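Local coordinates for protein metal-independent carbonic anhydrase (Nostoc sp. PCC 7120 = FACHB-418, PDB 7C5W) that catalyses the hydration of carbon dioxide to bicarbonate without any metal cofactor, working as a homotetramer built as a dimer of dimers, at residues R22-S27 and F157-H162; T150-W155 and S173-Q178. One frame throughout, in Å; residues are numbered along the deposited sequence.

Interaction 1 (R22-S27 and F157-H162); sequences RAITES and FLKDDH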
loop_
_atom_site.group_PDB
_atom_site.type_symbol
_atom_site.label_atom_id
_atom_site.label_comp_id
_atom_site.label_asym_id
_atom_site.label_seq_id
_atom_site.Cartn_x
_atom_site.Cartn_y
_atom_site.Cartn_z
ATOM N N ARG A 22 1.446 -7.368 6.810
ATOM C CA ARG A 22 0.144 -6.864 6.313
ATOM C C ARG A 22 -0.035 -7.170 4.821
ATOM O O ARG A 22 -1.118 -6.889 4.285
ATOM C CB ARG A 22 0.079 -5.355 6.510
ATOM C CG ARG A 22 0.279 -4.945 7.955
ATOM C CD ARG A 22 -0.431 -3.647 8.212
ATOM N NE ARG A 22 -1.408 -3.806 9.268
ATOM C CZ ARG A 22 -2.695 -3.558 9.142
ATOM N NH1 ARG A 22 -3.207 -3.131 8.004
ATOM N NH2 ARG A 22 -3.472 -3.719 10.183
ATOM N N ALA A 23 0.998 -7.697 4.171
ATOM C CA ALA A 23 0.970 -8.053 2.738
ATOM C C ALA A 23 0.146 -9.329 2.567
ATOM O O ALA A 23 0.130 -10.142 3.483
ATOM C CB ALA A 23 2.380 -8.231 2.215
ATOM N N ILE A 24 -0.486 -9.487 1.408
ATOM C CA ILE A 24 -1.188 -10.731 0.996
ATOM C C ILE A 24 -0.222 -11.576 0.161
ATOM O O ILE A 24 0.495 -11.005 -0.689
ATOM C CB ILE A 24 -2.479 -10.376 0.226
ATOM C CG1 ILE A 24 -3.465 -9.603 1.105
ATOM C CG2 ILE A 24 -3.113 -11.624 -0.372
ATOM C CD1 ILE A 24 -4.629 -8.985 0.358
ATOM N N THR A 25 -0.218 -12.890 0.386
ATOM C CA THR A 25 0.492 -13.903 -0.441
ATOM C C THR A 25 -0.491 -14.513 -1.440
ATOM O O THR A 25 -1.709 -14.451 -1.187
ATOM C CB THR A 25 1.062 -15.042 0.414
ATOM O OG1 THR A 25 -0.064 -15.809 0.850
ATOM C CG2 THR A 25 1.875 -14.556 1.596
ATOM N N GLU A 26 0.041 -15.112 -2.502
ATOM C CA GLU A 26 -0.731 -15.842 -3.534
ATOM C C GLU A 26 -1.644 -16.871 -2.857
ATOM O O GLU A 26 -2.823 -16.945 -3.241
ATOM C CB GLU A 26 0.225 -16.495 -4.531
ATOM C CG GLU A 26 -0.486 -17.200 -5.670
ATOM C CD GLU A 26 0.431 -17.627 -6.800
ATOM O OE1 GLU A 26 -0.087 -17.849 -7.924
ATOM O OE2 GLU A 26 1.664 -17.721 -6.554
ATOM N N SER A 27 -1.119 -17.634 -1.895
ATOM C CA SER A 27 -1.828 -18.776 -1.261
ATOM C C SER A 27 -3.024 -18.260 -0.443
ATOM O O SER A 27 -4.081 -18.915 -0.475
ATOM C CB SER A 27 -0.886 -19.628 -0.437
ATOM O OG SER A 27 -0.584 -19.000 0.799
ATOM N N PHE A 157 -9.427 -8.315 -2.505
ATOM C CA PHE A 157 -9.299 -8.680 -1.078
ATOM C C PHE A 157 -8.434 -7.641 -0.366
ATOM O O PHE A 157 -7.368 -7.276 -0.897
ATOM C CB PHE A 157 -8.707 -10.080 -0.950
ATOM C CG PHE A 157 -9.572 -11.145 -1.574
ATOM C CD1 PHE A 157 -10.646 -11.683 -0.878
ATOM C CD2 PHE A 157 -9.335 -11.576 -2.871
ATOM C CE1 PHE A 157 -11.449 -12.652 -1.462
ATOM C CE2 PHE A 157 -10.135 -12.549 -3.448
ATOM C CZ PHE A 157 -11.192 -13.080 -2.745
ATOM N N LEU A 158 -8.908 -7.169 0.784
ATOM C CA LEU A 158 -8.115 -6.359 1.746
ATOM C C LEU A 158 -7.817 -7.210 2.991
ATOM O O LEU A 158 -8.740 -7.868 3.507
ATOM C CB LEU A 158 -8.909 -5.099 2.091
ATOM C CG LEU A 158 -8.285 -4.184 3.140
ATOM C CD1 LEU A 158 -6.989 -3.594 2.636
ATOM C CD2 LEU A 158 -9.243 -3.065 3.514
ATOM N N LYS A 159 -6.559 -7.233 3.425
ATOM C CA LYS A 159 -6.111 -7.922 4.665
ATOM C C LYS A 159 -6.327 -6.955 5.833
ATOM O O LYS A 159 -5.631 -5.910 5.872
ATOM C CB LYS A 159 -4.648 -8.344 4.518
ATOM C CG LYS A 159 -4.074 -9.156 5.669
ATOM C CD LYS A 159 -2.758 -9.782 5.287
ATOM C CE LYS A 159 -2.393 -10.998 6.105
ATOM N NZ LYS A 159 -1.406 -11.851 5.402
ATOM N N ASP A 160 -7.300 -7.249 6.702
ATOM C CA ASP A 160 -7.705 -6.356 7.821
ATOM C C ASP A 160 -6.633 -6.393 8.918
ATOM O O ASP A 160 -5.673 -7.193 8.796
ATOM C CB ASP A 160 -9.087 -6.717 8.378
ATOM C CG ASP A 160 -9.203 -8.128 8.930
ATOM O OD1 ASP A 160 -8.154 -8.723 9.294
ATOM O OD2 ASP A 160 -10.347 -8.629 8.975
ATOM N N ASP A 161 -6.800 -5.539 9.935
ATOM C CA ASP A 161 -5.869 -5.365 11.083
ATOM C C ASP A 161 -5.649 -6.721 11.770
ATOM O O ASP A 161 -4.647 -6.838 12.489
ATOM C CB ASP A 161 -6.383 -4.297 12.061
ATOM C CG ASP A 161 -6.303 -2.848 11.577
ATOM O OD1 ASP A 161 -5.537 -2.574 10.629
ATOM O OD2 ASP A 161 -6.997 -1.981 12.170
ATOM N N HIS A 162 -6.517 -7.714 11.527
ATOM C CA HIS A 162 -6.453 -9.064 12.153
ATOM C C HIS A 162 -5.924 -10.110 11.164
ATOM O O HIS A 162 -5.981 -11.308 11.492
ATOM C CB HIS A 162 -7.832 -9.462 12.711
ATOM C CG HIS A 162 -8.375 -8.483 13.700
ATOM N ND1 HIS A 162 -7.918 -8.421 15.004
ATOM C CD2 HIS A 162 -9.307 -7.510 13.578
ATOM C CE1 HIS A 162 -8.546 -7.449 15.643
ATOM N NE2 HIS A 162 -9.408 -6.877 14.790
#

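Interaction 2 (T150-W155 and S173-Q178); sequences TVDKTW and SLPYEQ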
loop_
_atom_site.group_PDB
_atom_site.type_symbol
_atom_site.label_atom_id
_atom_site.label_comp_id
_atom_site.label_asym_id
_atom_site.label_seq_id
_atom_site.Cartn_x
_atom_site.Cartn_y
_atom_site.Cartn_z
ATOM N N THR A 150 -21.392 -20.239 -15.841
ATOM C CA THR A 150 -20.050 -19.620 -15.960
ATOM C C THR A 150 -20.217 -18.100 -15.857
ATOM O O THR A 150 -21.065 -17.547 -16.580
ATOM C CB THR A 150 -19.352 -20.105 -17.239
ATOM O OG1 THR A 150 -19.126 -21.504 -17.081
ATOM C CG2 THR A 150 -18.024 -19.432 -17.502
ATOM N N VAL A 151 -19.447 -17.463 -14.969
ATOM C CA VAL A 151 -19.396 -15.978 -14.830
ATOM C C VAL A 151 -17.961 -15.500 -15.072
ATOM O O VAL A 151 -17.012 -16.273 -14.812
ATOM C CB VAL A 151 -19.901 -15.541 -13.440
ATOM C CG1 VAL A 151 -21.379 -15.856 -13.257
ATOM C CG2 VAL A 151 -19.084 -16.156 -12.317
ATOM N N ASP A 152 -17.823 -14.269 -15.554
ATOM C CA ASP A 152 -16.561 -13.488 -15.537
ATOM C C ASP A 152 -16.520 -12.708 -14.221
ATOM O O ASP A 152 -17.410 -11.849 -14.048
ATOM C CB ASP A 152 -16.509 -12.532 -16.724
ATOM C CG ASP A 152 -16.763 -13.196 -18.069
ATOM O OD1 ASP A 152 -16.346 -14.368 -18.237
ATOM O OD2 ASP A 152 -17.341 -12.519 -18.950
ATOM N N LYS A 153 -15.551 -12.991 -13.333
ATOM C CA LYS A 153 -15.537 -12.445 -11.950
ATOM C C LYS A 153 -14.227 -11.722 -11.619
ATOM O O LYS A 153 -13.140 -12.336 -11.764
ATOM C CB LYS A 153 -15.740 -13.542 -10.906
ATOM C CG LYS A 153 -16.192 -13.012 -9.548
ATOM C CD LYS A 153 -16.536 -14.082 -8.566
ATOM C CE LYS A 153 -17.737 -14.909 -8.972
ATOM N NZ LYS A 153 -19.006 -14.170 -8.769
ATOM N N THR A 154 -14.358 -10.494 -11.101
ATOM C CA THR A 154 -13.272 -9.715 -10.453
ATOM C C THR A 154 -13.535 -9.621 -8.947
ATOM O O THR A 154 -14.626 -9.181 -8.591
ATOM C CB THR A 154 -13.163 -8.316 -11.060
ATOM O OG1 THR A 154 -12.893 -8.520 -12.442
ATOM C CG2 THR A 154 -12.086 -7.473 -10.417
ATOM N N TRP A 155 -12.573 -10.040 -8.117
ATOM C CA TRP A 155 -12.550 -9.829 -6.640
ATOM C C TRP A 155 -11.400 -8.887 -6.267
ATOM O O TRP A 155 -10.340 -8.950 -6.925
ATOM C CB TRP A 155 -12.347 -11.145 -5.894
ATOM C CG TRP A 155 -13.583 -11.936 -5.620
ATOM C CD1 TRP A 155 -14.722 -11.510 -5.007
ATOM C CD2 TRP A 155 -13.761 -13.335 -5.881
ATOM N NE1 TRP A 155 -15.606 -12.547 -4.892
ATOM C CE2 TRP A 155 -15.048 -13.676 -5.419
ATOM C CE3 TRP A 155 -12.961 -14.328 -6.456
ATOM C CZ2 TRP A 155 -15.558 -14.968 -5.533
ATOM C CZ3 TRP A 155 -13.464 -15.606 -6.560
ATOM C CH2 TRP A 155 -14.745 -15.918 -6.104
ATOM N N SER A 173 -20.230 -10.882 -13.963
ATOM C CA SER A 173 -20.989 -10.665 -15.219
ATOM C C SER A 173 -21.112 -11.974 -16.017
ATOM O O SER A 173 -20.116 -12.761 -16.094
ATOM C CB SER A 173 -20.356 -9.574 -16.049
ATOM O OG SER A 173 -19.019 -9.907 -16.415
ATOM N N LEU A 174 -22.287 -12.191 -16.612
ATOM C CA LEU A 174 -22.510 -13.286 -17.586
ATOM C C LEU A 174 -21.645 -13.008 -18.809
ATOM O O LEU A 174 -21.535 -11.864 -19.242
ATOM C CB LEU A 174 -23.996 -13.360 -17.950
ATOM C CG LEU A 174 -24.926 -13.793 -16.816
ATOM C CD1 LEU A 174 -26.379 -13.704 -17.257
ATOM C CD2 LEU A 174 -24.590 -15.199 -16.338
ATOM N N PRO A 175 -20.983 -14.036 -19.382
ATOM C CA PRO A 175 -20.190 -13.844 -20.595
ATOM C C PRO A 175 -21.038 -13.202 -21.706
ATOM O O PRO A 175 -22.140 -13.662 -21.939
ATOM C CB PRO A 175 -19.742 -15.274 -20.948
ATOM C CG PRO A 175 -19.771 -16.017 -19.615
ATOM C CD PRO A 175 -20.946 -15.417 -18.877
ATOM N N TYR A 176 -20.530 -12.146 -22.344
ATOM C CA TYR A 176 -21.211 -11.458 -23.472
ATOM C C TYR A 176 -21.479 -12.477 -24.584
ATOM O O TYR A 176 -20.541 -13.200 -24.959
ATOM C CB TYR A 176 -20.388 -10.284 -24.000
ATOM C CG TYR A 176 -20.976 -9.635 -25.227
ATOM C CD1 TYR A 176 -22.276 -9.157 -25.225
ATOM C CD2 TYR A 176 -20.239 -9.503 -26.394
ATOM C CE1 TYR A 176 -22.831 -8.562 -26.346
ATOM C CE2 TYR A 176 -20.776 -8.904 -27.523
ATOM C CZ TYR A 176 -22.078 -8.432 -27.499
ATOM O OH TYR A 176 -22.620 -7.848 -28.605
ATOM N N GLU A 177 -22.733 -12.545 -25.046
ATOM C CA GLU A 177 -23.203 -13.414 -26.163
ATOM C C GLU A 177 -23.711 -12.515 -27.304
ATOM O O GLU A 177 -24.675 -11.740 -27.074
ATOM C CB GLU A 177 -24.269 -14.391 -25.656
ATOM N N GLN A 178 -23.067 -12.608 -28.478
ATOM C CA GLN A 178 -23.304 -11.745 -29.672
ATOM C C GLN A 178 -24.719 -11.994 -30.209
ATOM O O GLN A 178 -25.441 -11.028 -30.465
ATOM C CB GLN A 178 -22.247 -12.019 -30.747
#

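Interaction 1 (R22-S27 and F157-H162)
Lys-159 NZ holds two partners at once: it donates a hydrogen bond to Ala-23 O at 3.0 Å and forms a salt bridge with Glu-28. NZ meets Ala-23 O from 23° out of the carbonyl plane. CG of Lys-159 stands anti to the backbone N (chi1 -176°); beyond it the extended chain passes Arg-22 O, with CD 3.5 Å from that oxygen. Ile-24 packs on the root of this stem, its CG1 3.8 Å from Lys-159 CB, while CD1 reaches on to Phe-157 O at 3.5 Å. Beyond the strand, Arg-22 NH2 makes a salt bridge to Asp-161 OD1, modelled very short at 2.4 Å, a length that is doubtful in itself. OD1 lies near the guanidinium plane at its edge, although guanidinium and carboxylate planes are 63° apart. Asp-160 OD1 accepts from His-162 N, closing an Asx turn just after the strand, while OD2 is salt-bridged to Arg-166. The Arg-22 guanidinium also makes a cation-pi contact with Phe-71 of the third subunit, so this end belongs to a subunit interface. The contact packs residues 22-24, just ahead of helix 26-50 and its N-cap Thr-25, against the end of strand 148-159, with Ile-24 also packing on Leu-165 of strand 165-173 and Ala-133 of strand 132-143.

Interaction 2 (T150-W155 and S173-Q178)
Ser-173 pairs with Asp-152 through both backbone groups: Asp-152 N donates to Ser-173 O at 2.8 Å, and Ser-173 N donates to Asp-152 O at 3.0 Å. The two bonds define an antiparallel hydrogen-bonded pair, and Ser-173 O also receives a CA-H...O contact from Val-151 CA. On the sheet face shared by the two side chains, Ser-173 OG lies 3.6 Å from Asp-152 CB; its hydrogen bond goes to His-171 of the fourth subunit. Leu-174 follows with a looser touch, its CD2 4.5 Å from Val-151 CG1, and also packs on Thr-79. Pro-175 is the next residue to meet the strand: ring atom CD approaches Thr-150 O to 3.1 Å, and CA lies 3.5 Å from Asp-152 OD2. A chi1 of -52° sets CG of Asp-152 beside its own backbone N; the carboxylate then meets the proline, OD1 lying 4.0 Å from Pro-175 CG. An alanine in place of Asp-152 would probably leave CA and CG of Pro-175 without the carboxylate oxygens that pack on them, opening a gap beside the ring. Strands 148-159 and 165-173, consecutive and antiparallel neighbours in the sheet, form a beta hairpin whose open end lies here, beside the hydrogencarbonate site, where Val-151 comes within about 4 Å of Thr-79, side chain to side chain.

How the interactions relate
Strand 148-159 links the two contacts: residues 150-155 serve interaction 2 and 157-159, with the turn that follows, serve interaction 1, yet the contact centres are 26 Å apart. Interaction 1 joins the late end of that strand to the N-terminal lead-in of helix 26-50, whereas interaction 2 joins its early part to the C-terminal tail. The segments nearly adjoin in sequence, and the rings of Trp-155 and Phe-157, one from each, meet with planes at about 45°. Only interaction 2 borders the hydrogencarbonate site, with the Val-151 side chain about 7 Å from that of Tyr-97; interaction 1 lies away from it. Both contacts also reach other subunits of the tetramer.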